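Local coordinates for protein superoxide reductase (Giardia intestinalis, PDB 4D7P) that probably reduces superoxide to hydrogen peroxide at a mononuclear non-haem iron centre, at residues Glu44-Gly49 and Cys99-Cys104. Numbering follows the deposited sequence.
Sequences EKHYIG and CNLHGC. With FE (Fe (III) ion), chain B.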
# COMPACT_ATOMS: atom_id res chain seq x y z
N GLU A 44 14.46 4.36 -10.67
CA GLU A 44 14.65 4.36 -9.22
C GLU A 44 14.66 5.76 -8.65
O GLU A 44 14.36 5.96 -7.46
CB GLU A 44 15.93 3.63 -8.85
CG GLU A 44 15.90 2.18 -9.26
CD GLU A 44 17.10 1.41 -8.78
OE1 GLU A 44 18.18 2.03 -8.59
OE2 GLU A 44 16.97 0.18 -8.60
N LYS A 45 15.01 6.74 -9.48
CA LYS A 45 15.10 8.12 -9.00
C LYS A 45 13.96 9.00 -9.53
O LYS A 45 13.76 10.12 -9.04
CB LYS A 45 16.46 8.73 -9.38
CG LYS A 45 17.64 8.08 -8.67
CD LYS A 45 18.97 8.69 -9.13
CE LYS A 45 20.14 7.91 -8.58
NZ LYS A 45 20.12 7.85 -7.08
N HIS A 46 13.21 8.51 -10.51
CA HIS A 46 12.04 9.24 -11.01
C HIS A 46 10.92 8.26 -11.35
O HIS A 46 11.05 7.43 -12.25
CB HIS A 46 12.39 10.07 -12.25
CG HIS A 46 11.27 10.97 -12.71
ND1 HIS A 46 11.21 11.47 -13.99
CD2 HIS A 46 10.18 11.43 -12.07
CE1 HIS A 46 10.12 12.23 -14.11
NE2 HIS A 46 9.48 12.21 -12.96
N TYR A 47 9.82 8.37 -10.62
CA TYR A 47 8.77 7.37 -10.72
C TYR A 47 7.41 7.91 -10.31
O TYR A 47 7.31 8.84 -9.51
CB TYR A 47 9.12 6.16 -9.86
CG TYR A 47 9.42 6.49 -8.40
CD1 TYR A 47 8.41 6.49 -7.45
CD2 TYR A 47 10.72 6.77 -7.97
CE1 TYR A 47 8.66 6.77 -6.13
CE2 TYR A 47 10.98 7.07 -6.61
CZ TYR A 47 9.93 7.06 -5.70
OH TYR A 47 10.14 7.33 -4.36
N ILE A 48 6.35 7.34 -10.89
CA ILE A 48 5.04 7.49 -10.30
C ILE A 48 4.85 6.28 -9.41
O ILE A 48 4.86 5.13 -9.87
CB ILE A 48 3.92 7.61 -11.35
CG1 ILE A 48 3.93 9.03 -11.93
CG2 ILE A 48 2.56 7.30 -10.73
CD1 ILE A 48 3.08 9.17 -13.18
N GLY A 49 4.76 6.55 -8.11
CA GLY A 49 4.78 5.51 -7.11
C GLY A 49 3.41 4.94 -6.84
O GLY A 49 3.28 3.74 -6.53
N CYS A 99 3.98 11.41 -8.43
CA CYS A 99 5.35 11.30 -8.91
C CYS A 99 6.28 11.88 -7.86
O CYS A 99 6.01 12.95 -7.32
CB CYS A 99 5.52 12.03 -10.24
SG CYS A 99 7.24 12.32 -10.70
N ASN A 100 7.38 11.19 -7.58
CA ASN A 100 8.25 11.63 -6.49
C ASN A 100 8.83 13.01 -6.80
O ASN A 100 8.95 13.84 -5.91
CB ASN A 100 9.37 10.63 -6.23
CG ASN A 100 10.37 10.56 -7.38
OD1 ASN A 100 9.98 10.42 -8.55
ND2 ASN A 100 11.65 10.65 -7.07
N LEU A 101 9.16 13.26 -8.06
CA LEU A 101 9.78 14.53 -8.39
C LEU A 101 8.75 15.63 -8.58
O LEU A 101 9.00 16.78 -8.26
CB LEU A 101 10.65 14.40 -9.65
CG LEU A 101 11.90 13.54 -9.51
CD1 LEU A 101 12.68 13.50 -10.81
CD2 LEU A 101 12.79 14.03 -8.36
N HIS A 102 7.56 15.27 -9.08
CA HIS A 102 6.65 16.28 -9.59
C HIS A 102 5.29 16.35 -8.91
O HIS A 102 4.40 17.07 -9.38
CB HIS A 102 6.47 16.08 -11.09
CG HIS A 102 7.75 16.20 -11.84
ND1 HIS A 102 8.16 15.28 -12.78
CD2 HIS A 102 8.74 17.13 -11.78
CE1 HIS A 102 9.33 15.64 -13.26
NE2 HIS A 102 9.71 16.76 -12.67
N GLY A 103 5.12 15.62 -7.82
CA GLY A 103 3.92 15.74 -7.01
C GLY A 103 2.71 15.02 -7.58
O GLY A 103 2.85 14.14 -8.44
N CYS A 104 1.53 15.41 -7.11
CA CYS A 104 0.28 14.72 -7.45
C CYS A 104 -0.41 15.31 -8.66
O CYS A 104 -0.41 16.52 -8.85
CB CYS A 104 -0.68 14.74 -6.26
SG CYS A 104 -0.09 13.81 -4.81
FE FE B . 7.54 13.03 -12.94
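His-46, Cys-99 and His-102 converge on one iron ion, modelled as iron(III): His-46 NE2 reaches the iron at 2.1 Å, Cys-99 SG at 2.4 Å and His-102 ND1 at 2.3 Å. His-19 and His-40 add two more imidazoles, and Glu-17 also belongs to the site. The His-46 and His-102 rings stand almost perpendicular, planes at 89°. With CG anti to its backbone N (chi1 -173°), the His-46 ring carries its NE2 tip to the metal and turns its edge to Cys-99 SG. Leu-101 CD1 lies over one face of this imidazole in a CH-pi contact, 3.7 Å from the centroid of the His-46 ring. The sulfur also accepts a weak hydrogen bond from His-102 N. One cysteine sulfur with four histidine nitrogens is the iron centre characteristic of superoxide reductases, here set at the end of an antiparallel sheet where Ile-48 and Cys-99 form a non-hydrogen-bonded pair. Just beyond, His-102 and Gly-103 both face Cys-99 in a classic beta bulge.

Next out, Asn-100 ties the two loops together. Asn-100 ND2 donates to Lys-45 O at 2.9 Å, while Asn-100 OD1 accepts from Tyr-47 N at 2.9 Å, each donor lying out of the acceptor's carbonyl plane, so the side-chain amide grips the backbone on both flanks of His-46. Asn-100 N completes the set, bonding to Tyr-47 O at 3.0 Å. The carboxamide lies nearly parallel to the Tyr-47 ring, 8° between planes, stacked over one face toward the rim. Thr-43 OG1 hydrogen-bonds His-46 N, and Trp-72 of a second subunit meets the Tyr-47 ring.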